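Local coordinates for protein N-acetylglucosamine-6-phosphate deacetylase (PDB 1O12) that probably removes the acetyl group from N-acetylglucosamine 6-phosphate, as a metal-dependent hydrolase of the NagA family that binds one divalent metal cation per subunit, at residues Met13-Val21 with Thr29-Gly37. Numbering follows the deposited sequence.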
loop_
_atom_site.group_PDB
_atom_site.type_symbol
_atom_site.label_atom_id
_atom_site.label_comp_id
_atom_site.label_asym_id
_atom_site.label_seq_id
_atom_site.Cartn_x
_atom_site.Cartn_y
_atom_site.Cartn_z
HETATM N N MSE A 13 -27.992 -33.540 9.714
HETATM C CA MSE A 13 -28.837 -33.474 8.489
HETATM C C MSE A 13 -29.459 -32.090 8.348
HETATM O O MSE A 13 -29.710 -31.617 7.243
HETATM C CB MSE A 13 -29.938 -34.545 8.510
HETATM C CG MSE A 13 -30.602 -34.724 7.142
HETATM SE SE MSE A 13 -30.950 -36.587 6.504
HETATM C CE MSE A 13 -29.268 -37.057 5.622
ATOM N N ILE A 14 -29.700 -31.420 9.460
ATOM C CA ILE A 14 -30.273 -30.086 9.380
ATOM C C ILE A 14 -29.802 -29.132 10.490
ATOM O O ILE A 14 -29.830 -29.477 11.673
ATOM C CB ILE A 14 -31.813 -30.178 9.351
ATOM C CG1 ILE A 14 -32.429 -28.790 9.275
ATOM C CG2 ILE A 14 -32.313 -30.878 10.578
ATOM C CD1 ILE A 14 -33.812 -28.817 8.613
ATOM N N VAL A 15 -29.326 -27.946 10.111
ATOM C CA VAL A 15 -28.878 -26.962 11.107
ATOM C C VAL A 15 -29.862 -25.818 10.972
ATOM O O VAL A 15 -29.948 -25.210 9.912
ATOM C CB VAL A 15 -27.458 -26.446 10.806
ATOM C CG1 VAL A 15 -26.998 -25.515 11.905
ATOM C CG2 VAL A 15 -26.504 -27.610 10.660
ATOM N N GLU A 16 -30.609 -25.533 12.035
ATOM C CA GLU A 16 -31.623 -24.477 11.989
ATOM C C GLU A 16 -31.372 -23.236 12.827
ATOM O O GLU A 16 -30.552 -23.239 13.739
ATOM C CB GLU A 16 -33.014 -25.029 12.369
ATOM C CG GLU A 16 -33.104 -25.677 13.766
ATOM C CD GLU A 16 -34.550 -26.070 14.170
ATOM O OE1 GLU A 16 -35.313 -26.528 13.271
ATOM O OE2 GLU A 16 -34.909 -25.922 15.383
ATOM N N LYS A 17 -32.107 -22.181 12.483
ATOM C CA LYS A 17 -32.060 -20.912 13.172
ATOM C C LYS A 17 -30.628 -20.436 13.375
ATOM O O LYS A 17 -30.180 -20.223 14.512
ATOM C CB LYS A 17 -32.754 -21.035 14.538
ATOM C CG LYS A 17 -34.190 -21.561 14.504
ATOM C CD LYS A 17 -34.769 -21.684 15.922
ATOM C CE LYS A 17 -33.962 -22.645 16.822
ATOM N NZ LYS A 17 -32.574 -22.183 17.160
ATOM N N VAL A 18 -29.900 -20.266 12.279
ATOM C CA VAL A 18 -28.524 -19.819 12.408
ATOM C C VAL A 18 -28.207 -18.625 11.548
ATOM O O VAL A 18 -28.940 -18.294 10.616
ATOM C CB VAL A 18 -27.495 -20.959 12.055
ATOM C CG1 VAL A 18 -27.416 -21.926 13.184
ATOM C CG2 VAL A 18 -27.872 -21.670 10.745
ATOM N N LEU A 19 -27.112 -17.968 11.883
ATOM C CA LEU A 19 -26.654 -16.854 11.089
ATOM C C LEU A 19 -25.818 -17.521 9.997
ATOM O O LEU A 19 -24.654 -17.818 10.211
ATOM C CB LEU A 19 -25.763 -15.940 11.914
ATOM C CG LEU A 19 -25.715 -14.507 11.394
ATOM C CD1 LEU A 19 -24.594 -13.747 12.148
ATOM C CD2 LEU A 19 -25.478 -14.479 9.911
ATOM N N ILE A 20 -26.432 -17.779 8.846
ATOM C CA ILE A 20 -25.757 -18.410 7.711
ATOM C C ILE A 20 -24.796 -17.421 7.038
ATOM O O ILE A 20 -25.171 -16.286 6.734
ATOM C CB ILE A 20 -26.770 -18.858 6.658
ATOM C CG1 ILE A 20 -27.783 -19.799 7.303
ATOM C CG2 ILE A 20 -26.045 -19.509 5.457
ATOM C CD1 ILE A 20 -29.084 -19.937 6.465
ATOM N N VAL A 21 -23.576 -17.857 6.774
ATOM C CA VAL A 21 -22.629 -16.966 6.157
ATOM C C VAL A 21 -22.010 -17.557 4.922
ATOM O O VAL A 21 -21.250 -18.511 5.009
ATOM C CB VAL A 21 -21.493 -16.610 7.124
ATOM C CG1 VAL A 21 -20.621 -15.568 6.521
ATOM C CG2 VAL A 21 -22.057 -16.162 8.471
ATOM N N THR A 29 -30.184 -15.071 8.479
ATOM C CA THR A 29 -30.729 -16.123 9.330
ATOM C C THR A 29 -31.503 -17.101 8.476
ATOM O O THR A 29 -32.131 -16.721 7.483
ATOM C CB THR A 29 -31.675 -15.572 10.403
ATOM O OG1 THR A 29 -32.798 -14.941 9.772
ATOM C CG2 THR A 29 -30.956 -14.572 11.275
ATOM N N GLY A 30 -31.445 -18.365 8.861
ATOM C CA GLY A 30 -32.136 -19.405 8.116
ATOM C C GLY A 30 -31.758 -20.807 8.587
ATOM O O GLY A 30 -31.269 -20.997 9.711
ATOM N N ASP A 31 -31.988 -21.794 7.728
ATOM C CA ASP A 31 -31.681 -23.189 8.041
ATOM C C ASP A 31 -30.926 -23.776 6.849
ATOM O O ASP A 31 -31.135 -23.345 5.700
ATOM C CB ASP A 31 -32.977 -23.994 8.275
ATOM C CG ASP A 31 -33.895 -23.371 9.342
ATOM O OD1 ASP A 31 -35.100 -23.747 9.407
ATOM O OD2 ASP A 31 -33.428 -22.508 10.119
ATOM N N VAL A 32 -30.034 -24.731 7.131
ATOM C CA VAL A 32 -29.254 -25.393 6.088
ATOM C C VAL A 32 -29.540 -26.894 6.172
ATOM O O VAL A 32 -29.565 -27.484 7.258
ATOM C CB VAL A 32 -27.711 -25.132 6.229
ATOM C CG1 VAL A 32 -26.943 -25.905 5.142
ATOM C CG2 VAL A 32 -27.405 -23.653 6.117
ATOM N N GLU A 33 -29.764 -27.494 5.010
ATOM C CA GLU A 33 -30.083 -28.907 4.904
ATOM C C GLU A 33 -28.967 -29.694 4.234
ATOM O O GLU A 33 -28.562 -29.398 3.105
ATOM C CB GLU A 33 -31.366 -29.067 4.107
ATOM C CG GLU A 33 -32.260 -30.195 4.568
ATOM C CD GLU A 33 -33.631 -30.128 3.893
ATOM O OE1 GLU A 33 -33.704 -30.330 2.649
ATOM O OE2 GLU A 33 -34.632 -29.860 4.607
ATOM N N ILE A 34 -28.508 -30.716 4.949
ATOM C CA ILE A 34 -27.428 -31.597 4.526
ATOM C C ILE A 34 -27.878 -33.027 4.260
ATOM O O ILE A 34 -28.446 -33.682 5.136
ATOM C CB ILE A 34 -26.359 -31.654 5.598
ATOM C CG1 ILE A 34 -25.950 -30.226 5.982
ATOM C CG2 ILE A 34 -25.200 -32.479 5.108
ATOM C CD1 ILE A 34 -24.901 -30.161 7.049
ATOM N N GLU A 35 -27.605 -33.497 3.047
ATOM C CA GLU A 35 -27.950 -34.849 2.604
ATOM C C GLU A 35 -26.651 -35.558 2.193
ATOM O O GLU A 35 -26.014 -35.206 1.201
ATOM C CB GLU A 35 -28.939 -34.776 1.420
ATOM C CG GLU A 35 -29.526 -36.127 0.920
ATOM C CD GLU A 35 -30.758 -35.955 -0.005
ATOM O OE1 GLU A 35 -30.638 -35.267 -1.049
ATOM O OE2 GLU A 35 -31.847 -36.508 0.315
ATOM N N GLU A 36 -26.255 -36.547 2.986
ATOM C CA GLU A 36 -25.035 -37.299 2.736
ATOM C C GLU A 36 -23.913 -36.397 2.209
ATOM O O GLU A 36 -23.585 -36.397 1.018
ATOM C CB GLU A 36 -25.302 -38.440 1.746
ATOM C CG GLU A 36 -24.317 -39.598 1.893
ATOM C CD GLU A 36 -24.625 -40.775 0.969
ATOM O OE1 GLU A 36 -24.581 -40.586 -0.277
ATOM O OE2 GLU A 36 -24.905 -41.886 1.497
ATOM N N GLY A 37 -23.352 -35.609 3.118
ATOM C CA GLY A 37 -22.244 -34.722 2.789
ATOM C C GLY A 37 -22.454 -33.626 1.768
ATOM O O GLY A 37 -21.502 -32.966 1.357
#
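I14-E16 runs antiparallel to 29-35, the axes of the two strands 4.7 Å apart at 175°, whereas 18-21, beyond the corner at K17, crosses the same partner at 80°. V15 and V32 form a hydrogen-bonded pair: V15 N reaches V32 O at 2.9 Å and V32 N reaches V15 O at 2.8 Å. V18 is paired in the same way with G30, so the register slips by one residue between these pairs. K17 and V18 both face G30, and K17 has positive phi, which identifies a G1 beta bulge. V18 N donates to G30 O at 3.0 Å, and G30 N returns a bond to V18 O. The K17 amide turns instead to the side chain of D31, with K17 N 2.7 Å from D31 OD2 and the donor above the carboxylate plane. D31 gets there because its CG lies beside the backbone N, opposite the carbonyl carbon (chi1 -54°), which lays the carboxylate alongside E16 CB; its other oxygen, OD1, forms a salt bridge with R45. I20 fills the inside of the corner: its CD1 comes over the bare backbone of G30, 3.5 Å from G30 CA, and its CG1 packs against V32 CG2 at 4.1 Å, the two side chains crossing at a slant. The face carrying I14 and E33 is more open, I14 being exposed and E33 partly exposed, whereas V15, V18 and V32 on the other face are buried; E33 OE2 is salt-bridged to K41. The arrangement is a bulged, bent beta hairpin in the small beta domain that, as in other NagA-type amidohydrolases, accompanies the TIM barrel, away from the metal site. Strand 38-44 continues the sheet beyond 26-35, with I39 against V32, while strand 52-59 runs parallel to 18-22 and brings L53 onto V32.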